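Local coordinates for nitroreductase family protein (Clostridium novyi, PDB 3G14) that belongs to the nitroreductase family, whose members typically bind FMN, and probably acts as an oxidoreductase, at residues 25-30 and 78-83; 50-55 and 180-185; 132-137 and 143-148. One frame throughout, in Å; residues are numbered along the deposited sequence.

Interaction 1. Residues 25-30 and 78-83; sequences DKLLKI and SPMTIV. With ACT (acetate ion), chain G.
Leu27 turns its CG anti to the backbone N (chi1 -179°), carrying both methyls off helix 24-35 toward strand 80-86, while Met80, a selenomethionine, sets CG between its own backbone N and carbonyl carbon (chi1 66°) and sends the selenium back toward the helix. The two side chains meet tip to tip. Leu27 CD2 lies 3.9 Å from Met80 SE, and Leu27 CD1 is 4.0 Å from the same SE, so the leucine fork sits against selenium with both branches. Beside this pair, Ile82 slides past Leu27 in the opposite direction, its CD1 coming 4.2 Å from Leu27 CD1. Met80 and Ile82 are two apart on the strand and therefore share the face that the helix overlies; Ile111 of helix 99-117 and Phe182 continue this packing. On the outer side of the helix, Lys29 NZ donates to OXT of an acetate, probably from the crystallisation liquor, at 2.8 Å, and its side chain packs on Tyr5 of the second subunit. Across the helix-strand interface itself no hydrogen bond forms: the contact is made by hydrocarbon and selenium alone, which implies cohesion by dispersion and the exclusion of water, with shape rather than directional bonds setting the fit.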
loop_
_atom_site.group_PDB
_atom_site.type_symbol
_atom_site.label_atom_id
_atom_site.label_comp_id
_atom_site.label_asym_id
_atom_site.label_seq_id
_atom_site.Cartn_x
_atom_site.Cartn_y
_atom_site.Cartn_z
ATOM N N ASP B 25 12.188 20.236 1.866
ATOM C CA ASP B 25 12.640 19.273 2.867
ATOM C C ASP B 25 11.506 18.292 3.240
ATOM O O ASP B 25 11.733 17.078 3.390
ATOM C CB ASP B 25 13.127 20.004 4.109
ATOM C CG ASP B 25 11.990 20.632 4.906
ATOM O OD1 ASP B 25 11.297 21.529 4.351
ATOM O OD2 ASP B 25 11.772 20.199 6.072
ATOM N N LYS B 26 10.289 18.821 3.375
ATOM C CA LYS B 26 9.132 17.977 3.692
ATOM C C LYS B 26 8.842 17.017 2.549
ATOM O O LYS B 26 8.642 15.839 2.785
ATOM C CB LYS B 26 7.893 18.805 4.018
ATOM C CG LYS B 26 7.951 19.657 5.305
ATOM C CD LYS B 26 6.526 20.069 5.693
ATOM C CE LYS B 26 6.446 21.248 6.641
ATOM N NZ LYS B 26 7.658 21.437 7.422
ATOM N N LEU B 27 8.854 17.505 1.311
ATOM C CA LEU B 27 8.741 16.620 0.137
ATOM C C LEU B 27 9.791 15.503 0.125
ATOM O O LEU B 27 9.478 14.328 -0.156
ATOM C CB LEU B 27 8.902 17.419 -1.145
ATOM C CG LEU B 27 8.791 16.625 -2.462
ATOM C CD1 LEU B 27 7.430 15.911 -2.604
ATOM C CD2 LEU B 27 9.070 17.545 -3.612
ATOM N N LEU B 28 11.040 15.847 0.406
ATOM C CA LEU B 28 12.037 14.811 0.323
ATOM C C LEU B 28 11.872 13.779 1.462
ATOM O O LEU B 28 12.182 12.615 1.258
ATOM C CB LEU B 28 13.440 15.381 0.207
ATOM C CG LEU B 28 13.698 16.197 -1.077
ATOM C CD1 LEU B 28 15.070 16.832 -1.003
ATOM C CD2 LEU B 28 13.570 15.356 -2.366
ATOM N N LYS B 29 11.341 14.197 2.615
ATOM C CA LYS B 29 11.001 13.262 3.718
ATOM C C LYS B 29 9.862 12.300 3.318
ATOM O O LYS B 29 9.925 11.117 3.599
ATOM C CB LYS B 29 10.623 14.000 5.008
ATOM C CG LYS B 29 11.811 14.568 5.779
ATOM C CD LYS B 29 11.406 15.029 7.210
ATOM C CE LYS B 29 10.901 16.473 7.231
ATOM N NZ LYS B 29 10.161 16.848 8.488
ATOM N N ILE B 30 8.845 12.820 2.635
ATOM C CA ILE B 30 7.754 11.987 2.072
ATOM C C ILE B 30 8.333 10.928 1.107
ATOM O O ILE B 30 8.012 9.719 1.181
ATOM C CB ILE B 30 6.700 12.911 1.403
ATOM C CG1 ILE B 30 6.068 13.824 2.473
ATOM C CG2 ILE B 30 5.634 12.102 0.656
ATOM C CD1 ILE B 30 5.314 15.040 1.894
ATOM N N SER B 78 -3.592 22.484 -7.068
ATOM C CA SER B 78 -2.565 22.213 -6.049
ATOM C C SER B 78 -1.161 22.593 -6.558
ATOM O O SER B 78 -0.948 22.615 -7.754
ATOM C CB SER B 78 -2.555 20.742 -5.658
ATOM O OG SER B 78 -2.496 19.887 -6.796
ATOM N N PRO B 79 -0.195 22.827 -5.649
ATOM C CA PRO B 79 1.159 23.200 -6.169
ATOM C C PRO B 79 1.885 22.124 -6.993
ATOM O O PRO B 79 2.668 22.470 -7.869
ATOM C CB PRO B 79 1.948 23.599 -4.908
ATOM C CG PRO B 79 1.232 22.893 -3.779
ATOM C CD PRO B 79 -0.248 22.855 -4.178
HETATM N N MSE B 80 1.659 20.847 -6.685
HETATM C CA MSE B 80 2.235 19.765 -7.453
HETATM C C MSE B 80 1.403 18.492 -7.405
HETATM O O MSE B 80 0.440 18.362 -6.637
HETATM C CB MSE B 80 3.665 19.478 -6.958
HETATM C CG MSE B 80 3.707 18.962 -5.589
HETATM SE SE MSE B 80 5.501 18.575 -4.865
HETATM C CE MSE B 80 6.336 20.173 -5.216
ATOM N N THR B 81 1.764 17.578 -8.293
ATOM C CA THR B 81 1.202 16.237 -8.348
ATOM C C THR B 81 2.343 15.227 -8.378
ATOM O O THR B 81 3.376 15.464 -9.007
ATOM C CB THR B 81 0.268 16.101 -9.600
ATOM O OG1 THR B 81 -0.945 16.823 -9.362
ATOM C CG2 THR B 81 -0.018 14.643 -9.938
ATOM N N ILE B 82 2.177 14.134 -7.641
ATOM C CA ILE B 82 3.157 13.031 -7.649
ATOM C C ILE B 82 2.588 11.895 -8.479
ATOM O O ILE B 82 1.478 11.451 -8.216
ATOM C CB ILE B 82 3.518 12.552 -6.228
ATOM C CG1 ILE B 82 4.141 13.713 -5.439
ATOM C CG2 ILE B 82 4.501 11.386 -6.296
ATOM C CD1 ILE B 82 4.283 13.533 -3.925
ATOM N N VAL B 83 3.355 11.414 -9.466
ATOM C CA VAL B 83 2.902 10.316 -10.338
ATOM C C VAL B 83 3.788 9.063 -10.118
ATOM O O VAL B 83 5.035 9.168 -10.180
ATOM C CB VAL B 83 3.027 10.733 -11.829
ATOM C CG1 VAL B 83 2.550 9.629 -12.759
ATOM C CG2 VAL B 83 2.246 12.024 -12.118
HETATM C C ACT G . 8.627 14.139 10.799
HETATM O O ACT G . 7.455 13.731 10.922
HETATM O OXT ACT G . 8.866 14.747 9.741
HETATM C CH3 ACT G . 9.696 13.899 11.825
#

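Interaction 2. Residues 50-55 and 180-185; sequences VVESDK and TSFMES
Val50 and Phe182 approach to 7.5 Å between their CA atoms, where the end of strand 46-51 passes a type I beta turn running from Phe182 to Ser185. With chi1 at 179°, the Phe182 ring swings out on the far side from its own backbone N, and its CD1 and CE1 reach toward the strand. Val50 approaches the ring obliquely: Val50 CB is 4.1 Å from Phe182 CD1, and the valine CG1 branch lies near CE1. Glu52 approaches differently. Its OE2 stands 4.0 Å from Phe182 CE1, at the ring edge and near the ring plane, with the carboxylate turned 67° from the ring; the partly positive C-H edge would suit that oxygen, though weakly. The turn is stiffened from within by an ST motif, Glu184 N donating to Ser181 OG over 3.1 Å. Ser185 OG closes it further, donating to Ser181 O over 2.7 Å and meeting that carbonyl nearly end-on (C=O...O angle 162°). In the fold, this loop follows strand 173-175, outermost of the sheet within this chain and parallel to 46-51, and brings Phe182 between the sheet and Leu27 and Leu28 of helix 24-35. Just past strand 173-175, Asp176 OD1 accepts hydrogen bonds from the backbone N of both Glu52 and Ser53, the latter being the N-cap residue of helix 54-63.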
loop_
_atom_site.group_PDB
_atom_site.type_symbol
_atom_site.label_atom_id
_atom_site.label_comp_id
_atom_site.label_asym_id
_atom_site.label_seq_id
_atom_site.Cartn_x
_atom_site.Cartn_y
_atom_site.Cartn_z
ATOM N N VAL B 50 7.642 14.093 -9.836
ATOM C CA VAL B 50 7.041 15.282 -9.227
ATOM C C VAL B 50 6.650 16.223 -10.365
ATOM O O VAL B 50 7.493 16.661 -11.130
ATOM C CB VAL B 50 7.998 15.993 -8.231
ATOM C CG1 VAL B 50 7.416 17.361 -7.735
ATOM C CG2 VAL B 50 8.323 15.086 -7.052
ATOM N N VAL B 51 5.369 16.506 -10.502
ATOM C CA VAL B 51 4.926 17.404 -11.585
ATOM C C VAL B 51 4.578 18.786 -11.021
ATOM O O VAL B 51 3.577 18.928 -10.264
ATOM C CB VAL B 51 3.717 16.845 -12.366
ATOM C CG1 VAL B 51 3.290 17.853 -13.445
ATOM C CG2 VAL B 51 4.020 15.436 -12.912
ATOM N N GLU B 52 5.382 19.792 -11.408
ATOM C CA GLU B 52 5.192 21.188 -10.965
ATOM C C GLU B 52 4.722 22.122 -12.070
ATOM O O GLU B 52 4.146 23.167 -11.771
ATOM C CB GLU B 52 6.471 21.786 -10.352
ATOM C CG GLU B 52 6.909 21.092 -9.062
ATOM C CD GLU B 52 8.021 21.819 -8.283
ATOM O OE1 GLU B 52 8.400 22.965 -8.622
ATOM O OE2 GLU B 52 8.502 21.218 -7.296
ATOM N N SER B 53 5.042 21.792 -13.323
ATOM C CA SER B 53 4.687 22.655 -14.462
ATOM C C SER B 53 3.185 22.732 -14.622
ATOM O O SER B 53 2.529 21.693 -14.749
ATOM C CB SER B 53 5.280 22.083 -15.741
ATOM O OG SER B 53 4.739 22.712 -16.889
ATOM N N ASP B 54 2.644 23.944 -14.706
ATOM C CA ASP B 54 1.203 24.115 -14.811
ATOM C C ASP B 54 0.675 23.515 -16.107
ATOM O O ASP B 54 -0.420 22.940 -16.116
ATOM C CB ASP B 54 0.801 25.600 -14.672
ATOM C CG ASP B 54 -0.692 25.784 -14.303
ATOM O OD1 ASP B 54 -1.283 24.893 -13.642
ATOM O OD2 ASP B 54 -1.303 26.828 -14.684
ATOM N N LYS B 55 1.454 23.611 -17.180
ATOM C CA LYS B 55 1.068 23.062 -18.473
ATOM C C LYS B 55 0.873 21.538 -18.348
ATOM O O LYS B 55 -0.081 20.958 -18.917
ATOM C CB LYS B 55 2.138 23.420 -19.528
ATOM C CG LYS B 55 1.837 22.969 -20.951
ATOM C CD LYS B 55 2.165 21.491 -21.202
ATOM C CE LYS B 55 1.926 21.051 -22.676
ATOM N NZ LYS B 55 2.071 19.552 -22.811
ATOM N N THR B 180 14.552 13.059 -15.878
ATOM C CA THR B 180 15.136 14.310 -15.390
ATOM C C THR B 180 15.125 14.330 -13.843
ATOM O O THR B 180 14.075 14.409 -13.209
ATOM C CB THR B 180 14.385 15.541 -15.939
ATOM O OG1 THR B 180 14.449 15.533 -17.376
ATOM C CG2 THR B 180 14.987 16.853 -15.405
ATOM N N SER B 181 16.317 14.244 -13.273
ATOM C CA SER B 181 16.531 14.233 -11.832
ATOM C C SER B 181 15.915 15.420 -11.086
ATOM O O SER B 181 16.201 16.586 -11.395
ATOM C CB SER B 181 18.035 14.223 -11.570
ATOM O OG SER B 181 18.307 14.328 -10.187
ATOM N N PHE B 182 15.081 15.124 -10.093
ATOM C CA PHE B 182 14.523 16.166 -9.236
ATOM C C PHE B 182 15.669 16.832 -8.453
ATOM O O PHE B 182 15.804 18.064 -8.419
ATOM C CB PHE B 182 13.509 15.601 -8.228
ATOM C CG PHE B 182 12.943 16.642 -7.307
ATOM C CD1 PHE B 182 11.817 17.383 -7.675
ATOM C CD2 PHE B 182 13.558 16.922 -6.085
ATOM C CE1 PHE B 182 11.302 18.361 -6.833
ATOM C CE2 PHE B 182 13.047 17.910 -5.232
ATOM C CZ PHE B 182 11.927 18.632 -5.607
HETATM N N MSE B 183 16.462 16.010 -7.790
HETATM C CA MSE B 183 17.407 16.568 -6.815
HETATM C C MSE B 183 18.591 17.261 -7.455
HETATM O O MSE B 183 19.192 18.116 -6.821
HETATM C CB MSE B 183 17.889 15.519 -5.829
HETATM C CG MSE B 183 16.849 15.090 -4.754
HETATM SE SE MSE B 183 17.571 13.525 -4.002
HETATM C CE MSE B 183 18.914 14.429 -2.884
ATOM N N GLU B 184 18.929 16.912 -8.688
ATOM C CA GLU B 184 20.068 17.529 -9.355
ATOM C C GLU B 184 19.655 18.746 -10.162
ATOM O O GLU B 184 20.504 19.441 -10.693
ATOM C CB GLU B 184 20.749 16.534 -10.284
ATOM C CG GLU B 184 21.267 15.273 -9.606
ATOM C CD GLU B 184 21.764 14.267 -10.624
ATOM O OE1 GLU B 184 22.478 14.692 -11.554
ATOM O OE2 GLU B 184 21.437 13.066 -10.516
ATOM N N SER B 185 18.357 19.007 -10.283
ATOM C CA SER B 185 17.900 20.124 -11.113
ATOM C C SER B 185 17.707 21.411 -10.305
ATOM O O SER B 185 17.428 21.378 -9.102
ATOM C CB SER B 185 16.608 19.752 -11.849
ATOM O OG SER B 185 16.865 18.741 -12.824
#

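Interaction 3. Residues 132-137 and 143-148; sequences KIKEAL and LRVVAL
Ile133 pushes its CD1 against Leu148 CD2 at 3.5 Å, tighter than usual van der Waals distance for two methyls, the side chains crossing obliquely. The contact belongs to the alpha/beta packing of the nitroreductase fold: helix 130-137 lies across strand 144-151, an outermost strand of the sheet within this chain; the axes of segments 132-137 and 144-148 approach to 9.3 Å, with 105° between their N-to-C directions. Ile133 also meets Val145 at about a right angle, Ile133 CG2 standing 4.2 Å from Val145 CG2. That Val145 and Leu148, three residues apart, both point at the helix departs from plain strand alternation. Val146 has helical backbone angles (phi -80°, psi -53°), and both Val146 and Ala147 bond to Ala84 of the neighbouring antiparallel strand, which is consistent with a classic beta bulge. The same strand meets the second subunit, where Lys97 of that subunit bonds to Val146 O.

Lys134 works with both halves of its chain. Its CG packs 4.0 Å from Val145 CG2, the two side chains sliding past each other in opposite directions. Beyond CG the chain is extended, which carries the ammonium past the valine to the start of the strand. There it forms a salt bridge with Asp141, its main polar partner, while Arg144 pairs with Glu130, so each of these two neighbouring cations has a carboxylate of its own. Lys134 NZ also gives Leu143 O a weak hydrogen bond of 2.9 Å, and Lys134 CE lies equally near that oxygen, which therefore sits beside the CE-NZ bond rather than straight beyond it.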
loop_
_atom_site.group_PDB
_atom_site.type_symbol
_atom_site.label_atom_id
_atom_site.label_comp_id
_atom_site.label_asym_id
_atom_site.label_seq_id
_atom_site.Cartn_x
_atom_site.Cartn_y
_atom_site.Cartn_z
ATOM N N LYS B 132 -2.160 9.326 -22.565
ATOM C CA LYS B 132 -2.057 10.766 -22.520
ATOM C C LYS B 132 -1.110 11.205 -21.425
ATOM O O LYS B 132 -0.355 12.169 -21.631
ATOM C CB LYS B 132 -3.432 11.448 -22.401
ATOM C CG LYS B 132 -4.167 11.495 -23.748
ATOM C CD LYS B 132 -3.549 12.555 -24.684
ATOM C CE LYS B 132 -3.630 12.195 -26.177
ATOM N NZ LYS B 132 -2.965 13.259 -27.041
ATOM N N ILE B 133 -1.119 10.525 -20.285
ATOM C CA ILE B 133 -0.166 10.896 -19.223
ATOM C C ILE B 133 1.271 10.526 -19.636
ATOM O O ILE B 133 2.220 11.292 -19.427
ATOM C CB ILE B 133 -0.535 10.312 -17.848
ATOM C CG1 ILE B 133 -1.851 10.980 -17.360
ATOM C CG2 ILE B 133 0.659 10.537 -16.833
ATOM C CD1 ILE B 133 -2.392 10.469 -16.044
ATOM N N LYS B 134 1.438 9.384 -20.307
ATOM C CA LYS B 134 2.769 9.022 -20.796
ATOM C C LYS B 134 3.300 10.017 -21.806
ATOM O O LYS B 134 4.488 10.342 -21.791
ATOM C CB LYS B 134 2.756 7.648 -21.428
ATOM C CG LYS B 134 2.579 6.520 -20.433
ATOM C CD LYS B 134 2.426 5.242 -21.241
ATOM C CE LYS B 134 2.532 3.993 -20.409
ATOM N NZ LYS B 134 2.237 2.774 -21.227
ATOM N N GLU B 135 2.432 10.484 -22.703
ATOM C CA GLU B 135 2.812 11.511 -23.668
ATOM C C GLU B 135 3.187 12.844 -22.996
ATOM O O GLU B 135 4.156 13.491 -23.390
ATOM C CB GLU B 135 1.700 11.700 -24.712
ATOM C CG GLU B 135 1.534 10.477 -25.617
ATOM C CD GLU B 135 0.271 10.496 -26.495
ATOM O OE1 GLU B 135 -0.423 11.521 -26.538
ATOM O OE2 GLU B 135 -0.013 9.463 -27.153
ATOM N N ALA B 136 2.428 13.252 -21.982
ATOM C CA ALA B 136 2.714 14.489 -21.263
ATOM C C ALA B 136 4.058 14.462 -20.543
ATOM O O ALA B 136 4.814 15.448 -20.614
ATOM C CB ALA B 136 1.637 14.796 -20.280
ATOM N N LEU B 137 4.326 13.344 -19.851
ATOM C CA LEU B 137 5.484 13.213 -18.958
ATOM C C LEU B 137 6.683 12.493 -19.602
ATOM O O LEU B 137 7.699 12.273 -18.950
ATOM C CB LEU B 137 5.055 12.540 -17.662
ATOM C CG LEU B 137 3.820 13.160 -16.958
ATOM C CD1 LEU B 137 3.523 12.553 -15.570
ATOM C CD2 LEU B 137 3.984 14.662 -16.848
ATOM N N LEU B 143 6.304 1.093 -19.773
ATOM C CA LEU B 143 6.045 1.258 -18.355
ATOM C C LEU B 143 4.563 1.518 -18.111
ATOM O O LEU B 143 3.817 1.749 -19.056
ATOM C CB LEU B 143 6.888 2.406 -17.822
ATOM C CG LEU B 143 8.400 2.210 -18.042
ATOM C CD1 LEU B 143 9.174 3.468 -17.639
ATOM C CD2 LEU B 143 8.925 1.013 -17.278
ATOM N N ARG B 144 4.149 1.493 -16.838
ATOM C CA ARG B 144 2.746 1.656 -16.454
ATOM C C ARG B 144 2.629 2.822 -15.491
ATOM O O ARG B 144 3.446 2.944 -14.582
ATOM C CB ARG B 144 2.175 0.374 -15.822
ATOM C CG ARG B 144 2.234 -0.860 -16.746
ATOM C CD ARG B 144 1.445 -0.696 -18.047
ATOM N NE ARG B 144 0.068 -0.235 -17.818
ATOM C CZ ARG B 144 -0.957 -1.000 -17.438
ATOM N NH1 ARG B 144 -0.813 -2.298 -17.243
ATOM N NH2 ARG B 144 -2.151 -0.452 -17.264
ATOM N N VAL B 145 1.640 3.686 -15.721
ATOM C CA VAL B 145 1.269 4.727 -14.751
ATOM C C VAL B 145 0.279 4.098 -13.763
ATOM O O VAL B 145 -0.862 3.803 -14.107
ATOM C CB VAL B 145 0.710 6.024 -15.427
ATOM C CG1 VAL B 145 0.398 7.116 -14.363
ATOM C CG2 VAL B 145 1.704 6.523 -16.529
ATOM N N VAL B 146 0.722 3.895 -12.536
ATOM C CA VAL B 146 -0.102 3.197 -11.546
ATOM C C VAL B 146 -1.175 4.099 -10.907
ATOM O O VAL B 146 -2.356 3.743 -10.847
ATOM C CB VAL B 146 0.792 2.496 -10.482
ATOM C CG1 VAL B 146 -0.050 1.788 -9.372
ATOM C CG2 VAL B 146 1.800 1.499 -11.122
ATOM N N ALA B 147 -0.741 5.240 -10.386
ATOM C CA ALA B 147 -1.586 6.179 -9.685
ATOM C C ALA B 147 -0.862 7.500 -9.628
ATOM O O ALA B 147 0.310 7.590 -9.977
ATOM C CB ALA B 147 -1.953 5.677 -8.252
ATOM N N LEU B 148 -1.620 8.520 -9.276
ATOM C CA LEU B 148 -1.092 9.860 -9.058
ATOM C C LEU B 148 -1.898 10.530 -7.950
ATOM O O LEU B 148 -3.010 10.124 -7.630
ATOM C CB LEU B 148 -1.104 10.643 -10.387
ATOM C CG LEU B 148 -2.438 10.926 -11.089
ATOM C CD1 LEU B 148 -3.062 12.256 -10.626
ATOM C CD2 LEU B 148 -2.245 10.909 -12.606
#

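All three contacts are buried and meet on one mixed sheet, but they use different parts of it. Interactions 1 and 3 both pack a helix on a strand, and their strands, 80-86 and 144-151, are neighbours; their centres lie about 17 Å apart, on opposite sides of the chain's centre. Interaction 1, its centre about 8 Å from the chain's centre, is wholly apolar across its interface. Interaction 3 adds a weak lysine hydrogen bond to a backbone carbonyl, and interaction 2, whose centre is farthest out at about 13 Å from the chain's centre, brings a carboxylate to a ring edge. Interactions 1 and 2 join directly: Leu27 CD2 packs 3.7 Å from Phe182 CZ, while interaction 3 is nested within the loop that interaction 2 closes.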